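Local coordinates for protein membrane-bound lytic murein transglycosylase A (Burkholderia pseudomallei, PDB 6QK4) that probably cleaves the glycosidic bond between MurNAc and GlcNAc in peptidoglycan, leaving a 1,6-anhydro bond on the MurNAc residue, at residues A[60-68]-A[81-89]; A[123-131]-A[237-245]. All coordinates share one frame; numbering follows the deposited sequence.

In the fold
From the N terminus, the first of the two contacts is interaction 1, where helix 62-68 packs against the end of helix 76-86 and the start of strand 87-92. Only twelve residues lie between the segments, so a short helical hairpin is closed. Interaction 2 opens later, at strand 123-126, and closes a loop of 105 residues at strand 240-244. The contacts follow in series, neither nested nor crossing. Interactions 1 and 2 lie on opposite sides of the chain's centre, and the nearest atoms of the two are about 27 Å apart. The first joins the helices to strands 87-92 and 336-346; the second brings together two strands far apart in the sequence of the MltA specific insert domain.

Interaction 1. Residues A[60-68]-A[81-89]; sequences NWQRACAAA and TFFETYFTP
Ala64 O already takes the helical bond from Ala68 N at 2.8 Å, and the edge of the Phe82 ring comes up to it as well, with Phe82 CE1 3.3 Å from Ala64 O. Phe82 gets there because its CG stands anti to the backbone N (chi1 164°), sending the ring across to the alanine face of helix 62-68. There Ala67 CB lies at the ring edge and Ala68 CB meets Phe82 CZ at 3.7 Å. One turn on, the Tyr86 ring leans against the backbone at Ala64, and its phenol end touches Ala67, OH to CB 3.6 Å. Arg63 bends at chi3 and brings one face of its guanidinium over Tyr86 CE2, 3.7 Å from Arg63 NH2, with the planes 29° apart. Phe87 turns an edge toward the face of Trp61 in an offset edge-to-face pair, Phe87 CE2 to Trp61 CH2 3.6 Å. This is an antiparallel helix pair in which alanines on one arm let aromatic rings of the other reach its backbone; no hydrogen bond crosses. Leu48 of helix 44-55 touches Phe82 and Ala68, the Cys65-Cys52 disulfide ties helix 62-68 to helix 44-55, and Leu344 and Pro346 of strand 336-346 back Phe87.

Interaction 2. Residues A[123-131]-A[237-245]; sequences YALYRWPAG and PRFVFFREM
Tyr126 and Phe242 make the single direct hydrogen bond between these segments: Phe242 N donates to Tyr126 O at 2.9 Å. A CA-H...O contact runs next to it, from Arg127 CA to Phe242 O at 3.3 Å, nearly straight at 162°.

Water supplies two further backbone links. One molecule accepts from Tyr126 N and donates to Val240 O; another accepts from Trp128 N and donates to Phe242 O, 2.8 Å from that oxygen. The order of links is that of a parallel ladder, but the strands run at 76° to one another, and direct bonding gives way to water on each side of the central bond.

The aromatic contacts centre on Phe241. Pro129 CD sits over one face of its ring as a CH-pi contact, 4.0 Å from the centroid, while Phe239 CD2 lies over the opposite face. Tyr126 O is at the ring edge, in plane, and Arg127 O approaches Phe241 CD1 to 3.3 Å. Trp128, with its indole swung to the far side from its own N (chi1 -177°), brings CE3 to 3.6 Å from Phe241 CD2, the two rings oblique to each other. Separately, Tyr126 CD2 meets the edge of the Phe239 ring at CZ, 3.7 Å away, and Leu125 CB rests against Phe242, which Leu167 of helix 161-170 also touches.

Taken together, one direct bond and two waters link the two backbones where the strands diverge within the insert domain, and the ring of Phe241, held between proline and phenylalanine, supplies much of the apolar grip.

Interaction 1. Residues A[60-68]-A[81-89]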
loop_
_atom_site.group_PDB
_atom_site.type_symbol
_atom_site.label_atom_id
_atom_site.label_comp_id
_atom_site.label_asym_id
_atom_site.label_seq_id
_atom_site.Cartn_x
_atom_site.Cartn_y
_atom_site.Cartn_z
ATOM N N ASN A 60 -1.237 27.247 11.419
ATOM C CA ASN A 60 -1.571 26.370 12.542
ATOM C C ASN A 60 -0.466 25.352 12.811
ATOM O O ASN A 60 -0.405 24.808 13.917
ATOM C CB ASN A 60 -2.860 25.581 12.300
ATOM C CG ASN A 60 -4.069 26.436 12.303
ATOM O OD1 ASN A 60 -4.052 27.534 12.870
ATOM N ND2 ASN A 60 -5.121 25.980 11.656
ATOM N N TRP A 61 0.404 25.123 11.824
ATOM C CA TRP A 61 1.463 24.111 11.865
ATOM C C TRP A 61 2.852 24.681 12.100
ATOM O O TRP A 61 3.778 23.927 12.388
ATOM C CB TRP A 61 1.441 23.302 10.549
ATOM C CG TRP A 61 0.351 22.264 10.549
ATOM C CD1 TRP A 61 -1.004 22.466 10.335
ATOM C CD2 TRP A 61 0.511 20.888 10.885
ATOM N NE1 TRP A 61 -1.686 21.229 10.432
ATOM C CE2 TRP A 61 -0.771 20.268 10.794
ATOM C CE3 TRP A 61 1.637 20.092 11.214
ATOM C CZ2 TRP A 61 -0.959 18.879 11.012
ATOM C CZ3 TRP A 61 1.444 18.727 11.430
ATOM C CH2 TRP A 61 0.145 18.148 11.313
ATOM N N GLN A 62 3.033 26.010 12.067
ATOM C CA GLN A 62 4.399 26.519 12.083
ATOM C C GLN A 62 5.139 26.098 13.343
ATOM O O GLN A 62 6.299 25.677 13.272
ATOM C CB GLN A 62 4.376 28.071 11.962
ATOM C CG GLN A 62 4.032 28.571 10.606
ATOM C CD GLN A 62 3.914 30.129 10.573
ATOM O OE1 GLN A 62 4.334 30.818 11.528
ATOM N NE2 GLN A 62 3.351 30.669 9.478
ATOM N N ARG A 63 4.523 26.269 14.520
ATOM C CA ARG A 63 5.239 25.942 15.741
ATOM C C ARG A 63 5.515 24.454 15.846
ATOM O O ARG A 63 6.598 24.054 16.283
ATOM C CB ARG A 63 4.455 26.365 16.980
ATOM C CG ARG A 63 4.460 27.868 17.219
ATOM C CD ARG A 63 3.473 28.143 18.362
ATOM N NE ARG A 63 3.792 27.386 19.583
ATOM C CZ ARG A 63 3.031 26.420 20.114
ATOM N NH1 ARG A 63 1.880 26.052 19.538
ATOM N NH2 ARG A 63 3.430 25.806 21.226
ATOM N N ALA A 64 4.510 23.626 15.574
ATOM C CA ALA A 64 4.721 22.182 15.680
ATOM C C ALA A 64 5.817 21.707 14.733
ATOM O O ALA A 64 6.635 20.842 15.106
ATOM C CB ALA A 64 3.416 21.416 15.393
ATOM N N CYS A 65 5.803 22.200 13.483
ATOM C CA CYS A 65 6.808 21.806 12.505
ATOM C C CYS A 65 8.199 22.286 12.905
ATOM O O CYS A 65 9.180 21.544 12.765
ATOM C CB CYS A 65 6.433 22.309 11.126
ATOM S SG CYS A 65 5.211 21.145 10.417
ATOM N N ALA A 66 8.305 23.500 13.457
ATOM C CA ALA A 66 9.608 23.944 13.961
ATOM C C ALA A 66 10.143 23.001 15.048
ATOM O O ALA A 66 11.323 22.619 15.026
ATOM C CB ALA A 66 9.522 25.402 14.453
ATOM N N ALA A 67 9.296 22.607 16.003
ATOM C CA ALA A 67 9.730 21.684 17.048
ATOM C C ALA A 67 10.029 20.321 16.467
ATOM O O ALA A 67 10.957 19.638 16.911
ATOM C CB ALA A 67 8.662 21.576 18.129
ATOM N N ALA A 68 9.251 19.913 15.453
ATOM C CA ALA A 68 9.427 18.566 14.916
ATOM C C ALA A 68 10.808 18.410 14.292
ATOM O O ALA A 68 11.401 17.321 14.357
ATOM C CB ALA A 68 8.326 18.263 13.903
ATOM N N THR A 81 6.486 12.762 23.829
ATOM C CA THR A 81 6.235 14.040 24.516
ATOM C C THR A 81 5.847 15.140 23.540
ATOM O O THR A 81 4.918 15.944 23.779
ATOM C CB THR A 81 7.475 14.404 25.310
ATOM O OG1 THR A 81 7.595 13.403 26.299
ATOM C CG2 THR A 81 7.318 15.789 25.940
ATOM N N PHE A 82 6.503 15.159 22.387
ATOM C CA PHE A 82 6.144 16.128 21.373
ATOM C C PHE A 82 4.685 15.985 20.960
ATOM O O PHE A 82 3.987 16.976 20.799
ATOM C CB PHE A 82 7.078 15.949 20.155
ATOM C CG PHE A 82 6.589 16.614 18.922
ATOM C CD1 PHE A 82 6.862 17.933 18.730
ATOM C CD2 PHE A 82 5.901 15.907 17.929
ATOM C CE1 PHE A 82 6.462 18.629 17.609
ATOM C CE2 PHE A 82 5.475 16.598 16.785
ATOM C CZ PHE A 82 5.770 17.964 16.603
ATOM N N PHE A 83 4.251 14.768 20.589
ATOM C CA PHE A 83 2.880 14.647 20.094
ATOM C C PHE A 83 1.874 15.032 21.197
ATOM O O PHE A 83 0.859 15.676 20.924
ATOM C CB PHE A 83 2.639 13.211 19.587
ATOM C CG PHE A 83 3.305 12.935 18.289
ATOM C CD1 PHE A 83 2.855 13.596 17.150
ATOM C CD2 PHE A 83 4.343 12.031 18.173
ATOM C CE1 PHE A 83 3.440 13.341 15.871
ATOM C CE2 PHE A 83 4.926 11.765 16.904
ATOM C CZ PHE A 83 4.473 12.430 15.785
ATOM N N GLU A 84 2.190 14.682 22.451
ATOM C CA GLU A 84 1.275 14.941 23.570
ATOM C C GLU A 84 1.207 16.425 23.867
ATOM O O GLU A 84 0.169 16.928 24.299
ATOM C CB GLU A 84 1.713 14.148 24.813
ATOM C CG GLU A 84 1.462 12.617 24.688
ATOM C CD GLU A 84 1.874 11.899 25.912
ATOM O OE1 GLU A 84 2.308 12.617 26.869
ATOM O OE2 GLU A 84 1.832 10.668 25.972
ATOM N N THR A 85 2.282 17.159 23.561
ATOM C CA THR A 85 2.432 18.576 23.855
ATOM C C THR A 85 1.884 19.461 22.742
ATOM O O THR A 85 1.302 20.515 23.023
ATOM C CB THR A 85 3.934 18.901 24.071
ATOM O OG1 THR A 85 4.423 18.219 25.228
ATOM C CG2 THR A 85 4.209 20.401 24.216
ATOM N N TYR A 86 2.081 19.081 21.465
ATOM C CA TYR A 86 1.735 19.969 20.370
ATOM C C TYR A 86 0.395 19.664 19.724
ATOM O O TYR A 86 -0.071 20.477 18.914
ATOM C CB TYR A 86 2.847 19.959 19.313
ATOM C CG TYR A 86 4.017 20.795 19.770
ATOM C CD1 TYR A 86 5.025 20.250 20.567
ATOM C CD2 TYR A 86 4.125 22.131 19.378
ATOM C CE1 TYR A 86 6.139 21.061 21.002
ATOM C CE2 TYR A 86 5.204 22.917 19.809
ATOM C CZ TYR A 86 6.195 22.359 20.616
ATOM O OH TYR A 86 7.281 23.115 21.046
ATOM N N PHE A 87 -0.244 18.527 20.071
ATOM C CA PHE A 87 -1.467 18.133 19.389
ATOM C C PHE A 87 -2.494 17.696 20.398
ATOM O O PHE A 87 -2.156 17.210 21.485
ATOM C CB PHE A 87 -1.230 16.915 18.385
ATOM C CG PHE A 87 -0.351 17.277 17.220
ATOM C CD1 PHE A 87 1.031 17.226 17.345
ATOM C CD2 PHE A 87 -0.925 17.658 16.022
ATOM C CE1 PHE A 87 1.892 17.637 16.267
ATOM C CE2 PHE A 87 -0.120 18.079 14.916
ATOM C CZ PHE A 87 1.336 18.032 15.048
ATOM N N THR A 88 -3.754 17.858 20.022
ATOM C CA THR A 88 -4.868 17.280 20.742
ATOM C C THR A 88 -5.514 16.173 19.914
ATOM O O THR A 88 -5.818 16.403 18.735
ATOM C CB THR A 88 -5.912 18.375 21.053
ATOM O OG1 THR A 88 -5.305 19.339 21.944
ATOM C CG2 THR A 88 -7.114 17.776 21.819
ATOM N N PRO A 89 -5.801 15.019 20.497
ATOM C CA PRO A 89 -6.520 13.988 19.740
ATOM C C PRO A 89 -8.040 14.127 19.824
ATOM O O PRO A 89 -8.604 14.440 20.871
ATOM C CB PRO A 89 -6.031 12.693 20.417
ATOM C CG PRO A 89 -5.881 13.111 21.947
ATOM C CD PRO A 89 -5.514 14.612 21.890
#

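Interaction 2. Residues A[123-131]-A[237-245]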
loop_
_atom_site.group_PDB
_atom_site.type_symbol
_atom_site.label_atom_id
_atom_site.label_comp_id
_atom_site.label_asym_id
_atom_site.label_seq_id
_atom_site.Cartn_x
_atom_site.Cartn_y
_atom_site.Cartn_z
ATOM N N TYR A 123 12.115 -12.296 -18.034
ATOM C CA TYR A 123 10.657 -12.227 -18.134
ATOM C C TYR A 123 10.256 -10.787 -18.396
ATOM O O TYR A 123 10.467 -9.943 -17.536
ATOM C CB TYR A 123 10.011 -12.722 -16.834
ATOM C CG TYR A 123 10.540 -14.075 -16.460
ATOM C CD1 TYR A 123 10.011 -15.207 -17.033
ATOM C CD2 TYR A 123 11.584 -14.218 -15.554
ATOM C CE1 TYR A 123 10.487 -16.454 -16.699
ATOM C CE2 TYR A 123 12.101 -15.483 -15.244
ATOM C CZ TYR A 123 11.530 -16.575 -15.799
ATOM O OH TYR A 123 12.013 -17.831 -15.463
ATOM N N ALA A 124 9.650 -10.513 -19.551
ATOM C CA ALA A 124 9.440 -9.126 -19.970
ATOM C C ALA A 124 8.175 -8.517 -19.381
ATOM O O ALA A 124 7.153 -9.196 -19.261
ATOM C CB ALA A 124 9.325 -9.039 -21.493
ATOM N N LEU A 125 8.246 -7.231 -19.051
ATOM C CA LEU A 125 7.074 -6.364 -19.002
ATOM C C LEU A 125 6.921 -5.694 -20.373
ATOM O O LEU A 125 7.911 -5.321 -21.003
ATOM C CB LEU A 125 7.216 -5.304 -17.896
ATOM C CG LEU A 125 7.630 -5.826 -16.514
ATOM C CD1 LEU A 125 7.697 -4.647 -15.476
ATOM C CD2 LEU A 125 6.673 -6.919 -16.070
ATOM N N TYR A 126 5.679 -5.501 -20.822
ATOM C CA TYR A 126 5.425 -4.988 -22.175
ATOM C C TYR A 126 4.704 -3.652 -22.191
ATOM O O TYR A 126 3.793 -3.423 -21.382
ATOM C CB TYR A 126 4.574 -5.975 -22.956
ATOM C CG TYR A 126 5.240 -7.278 -23.161
ATOM C CD1 TYR A 126 6.037 -7.502 -24.299
ATOM C CD2 TYR A 126 5.062 -8.314 -22.264
ATOM C CE1 TYR A 126 6.640 -8.715 -24.508
ATOM C CE2 TYR A 126 5.687 -9.525 -22.477
ATOM C CZ TYR A 126 6.472 -9.704 -23.592
ATOM O OH TYR A 126 7.089 -10.926 -23.759
ATOM N N ARG A 127 5.128 -2.753 -23.094
ATOM C CA ARG A 127 4.328 -1.577 -23.415
ATOM C C ARG A 127 3.122 -1.975 -24.260
ATOM O O ARG A 127 3.036 -3.093 -24.791
ATOM C CB ARG A 127 5.120 -0.547 -24.215
ATOM C CG ARG A 127 6.414 -0.135 -23.613
ATOM C CD ARG A 127 7.164 0.833 -24.546
ATOM N NE ARG A 127 8.519 0.354 -24.818
ATOM C CZ ARG A 127 9.631 0.905 -24.322
ATOM N NH1 ARG A 127 9.568 1.975 -23.527
ATOM N NH2 ARG A 127 10.813 0.384 -24.623
ATOM N N TRP A 128 2.192 -1.035 -24.414
ATOM C CA TRP A 128 1.108 -1.270 -25.358
ATOM C C TRP A 128 1.711 -1.534 -26.748
ATOM O O TRP A 128 2.617 -0.806 -27.176
ATOM C CB TRP A 128 0.147 -0.076 -25.378
ATOM C CG TRP A 128 -1.034 -0.291 -26.282
ATOM C CD1 TRP A 128 -1.127 0.073 -27.598
ATOM C CD2 TRP A 128 -2.277 -0.932 -25.954
ATOM N NE1 TRP A 128 -2.347 -0.291 -28.102
ATOM C CE2 TRP A 128 -3.073 -0.913 -27.121
ATOM C CE3 TRP A 128 -2.794 -1.512 -24.793
ATOM C CZ2 TRP A 128 -4.361 -1.440 -27.160
ATOM C CZ3 TRP A 128 -4.075 -2.040 -24.827
ATOM C CH2 TRP A 128 -4.846 -2.010 -26.015
ATOM N N PRO A 129 1.289 -2.586 -27.443
ATOM C CA PRO A 129 1.968 -2.971 -28.688
ATOM C C PRO A 129 1.716 -1.938 -29.776
ATOM O O PRO A 129 0.568 -1.553 -30.030
ATOM C CB PRO A 129 1.338 -4.322 -29.041
ATOM C CG PRO A 129 0.656 -4.787 -27.823
ATOM C CD PRO A 129 0.240 -3.530 -27.067
ATOM N N ALA A 130 2.800 -1.473 -30.399
ATOM C CA ALA A 130 2.682 -0.425 -31.417
ATOM C C ALA A 130 1.798 -0.871 -32.586
ATOM O O ALA A 130 1.056 -0.064 -33.169
ATOM C CB ALA A 130 4.072 -0.021 -31.910
ATOM N N GLY A 131 1.853 -2.151 -32.938
ATOM C CA GLY A 131 0.970 -2.669 -33.964
ATOM C C GLY A 131 -0.424 -2.926 -33.426
ATOM O O GLY A 131 -0.930 -4.056 -33.490
ATOM N N PRO A 237 -6.826 -15.051 -18.294
ATOM C CA PRO A 237 -6.825 -14.447 -19.637
ATOM C C PRO A 237 -6.469 -12.973 -19.638
ATOM O O PRO A 237 -6.032 -12.455 -20.679
ATOM C CB PRO A 237 -8.255 -14.691 -20.150
ATOM C CG PRO A 237 -9.070 -14.948 -18.950
ATOM C CD PRO A 237 -8.161 -15.515 -17.869
ATOM N N ARG A 238 -6.611 -12.280 -18.509
ATOM C CA ARG A 238 -6.287 -10.863 -18.504
ATOM C C ARG A 238 -4.781 -10.639 -18.630
ATOM O O ARG A 238 -3.974 -11.415 -18.096
ATOM C CB ARG A 238 -6.820 -10.215 -17.226
ATOM C CG ARG A 238 -6.801 -8.719 -17.281
ATOM C CD ARG A 238 -7.450 -8.180 -16.038
ATOM N NE ARG A 238 -7.638 -6.735 -16.087
ATOM C CZ ARG A 238 -8.512 -6.100 -16.874
ATOM N NH1 ARG A 238 -9.290 -6.777 -17.727
ATOM N NH2 ARG A 238 -8.600 -4.775 -16.824
ATOM N N PHE A 239 -4.419 -9.582 -19.359
ATOM C CA PHE A 239 -3.036 -9.163 -19.617
ATOM C C PHE A 239 -2.918 -7.643 -19.516
ATOM O O PHE A 239 -3.596 -6.911 -20.245
ATOM C CB PHE A 239 -2.536 -9.621 -21.005
ATOM C CG PHE A 239 -1.045 -9.651 -21.102
ATOM C CD1 PHE A 239 -0.340 -10.775 -20.655
ATOM C CD2 PHE A 239 -0.344 -8.542 -21.544
ATOM C CE1 PHE A 239 1.059 -10.790 -20.720
ATOM C CE2 PHE A 239 1.049 -8.530 -21.588
ATOM C CZ PHE A 239 1.748 -9.656 -21.155
ATOM N N VAL A 240 -1.988 -7.160 -18.686
ATOM C CA VAL A 240 -1.852 -5.736 -18.420
ATOM C C VAL A 240 -0.539 -5.236 -18.994
ATOM O O VAL A 240 0.497 -5.891 -18.857
ATOM C CB VAL A 240 -1.943 -5.486 -16.904
ATOM C CG1 VAL A 240 -1.602 -4.029 -16.532
ATOM C CG2 VAL A 240 -3.312 -5.945 -16.380
ATOM N N PHE A 241 -0.590 -4.070 -19.641
ATOM C CA PHE A 241 0.550 -3.403 -20.237
ATOM C C PHE A 241 0.976 -2.244 -19.354
ATOM O O PHE A 241 0.244 -1.823 -18.461
ATOM C CB PHE A 241 0.207 -2.879 -21.620
ATOM C CG PHE A 241 -0.247 -3.957 -22.554
ATOM C CD1 PHE A 241 0.689 -4.727 -23.213
ATOM C CD2 PHE A 241 -1.598 -4.225 -22.710
ATOM C CE1 PHE A 241 0.282 -5.750 -24.092
ATOM C CE2 PHE A 241 -2.020 -5.227 -23.563
ATOM C CZ PHE A 241 -1.077 -5.990 -24.260
ATOM N N PHE A 242 2.164 -1.734 -19.626
ATOM C CA PHE A 242 2.782 -0.732 -18.763
ATOM C C PHE A 242 3.333 0.430 -19.577
ATOM O O PHE A 242 3.647 0.307 -20.765
ATOM C CB PHE A 242 3.930 -1.340 -17.945
ATOM C CG PHE A 242 3.469 -2.395 -17.001
ATOM C CD1 PHE A 242 2.943 -2.029 -15.759
ATOM C CD2 PHE A 242 3.522 -3.734 -17.342
ATOM C CE1 PHE A 242 2.474 -3.030 -14.862
ATOM C CE2 PHE A 242 3.068 -4.744 -16.461
ATOM C CZ PHE A 242 2.547 -4.393 -15.233
ATOM N N ARG A 243 3.472 1.564 -18.896
ATOM C CA ARG A 243 4.187 2.716 -19.402
ATOM C C ARG A 243 5.249 3.093 -18.375
ATOM O O ARG A 243 5.042 2.920 -17.169
ATOM C CB ARG A 243 3.204 3.876 -19.685
ATOM C CG ARG A 243 3.062 4.922 -18.593
ATOM C CD ARG A 243 1.968 5.949 -18.950
ATOM N NE ARG A 243 1.748 6.961 -17.909
ATOM C CZ ARG A 243 0.694 6.986 -17.096
ATOM N NH1 ARG A 243 -0.237 6.044 -17.188
ATOM N NH2 ARG A 243 0.572 7.946 -16.185
ATOM N N GLU A 244 6.412 3.543 -18.861
ATOM C CA GLU A 244 7.425 4.121 -17.985
ATOM C C GLU A 244 6.985 5.497 -17.533
ATOM O O GLU A 244 6.519 6.312 -18.338
ATOM C CB GLU A 244 8.776 4.249 -18.688
ATOM C CG GLU A 244 9.849 4.917 -17.798
ATOM C CD GLU A 244 11.287 4.581 -18.212
ATOM O OE1 GLU A 244 11.512 4.193 -19.374
ATOM O OE2 GLU A 244 12.198 4.687 -17.362
ATOM N N MET A 245 7.167 5.758 -16.229
ATOM C CA MET A 245 6.764 6.959 -15.536
ATOM C C MET A 245 7.916 7.962 -15.469
ATOM O O MET A 245 9.097 7.581 -15.488
ATOM C CB MET A 245 6.285 6.617 -14.123
ATOM C CG MET A 245 5.041 5.725 -14.059
ATOM S SD MET A 245 3.643 6.388 -15.015
ATOM C CE MET A 245 2.976 7.586 -13.828
HETATM O O HOH W 1 3.401 -6.602 -19.423
HETATM O O HOH W 2 2.427 1.469 -23.031
#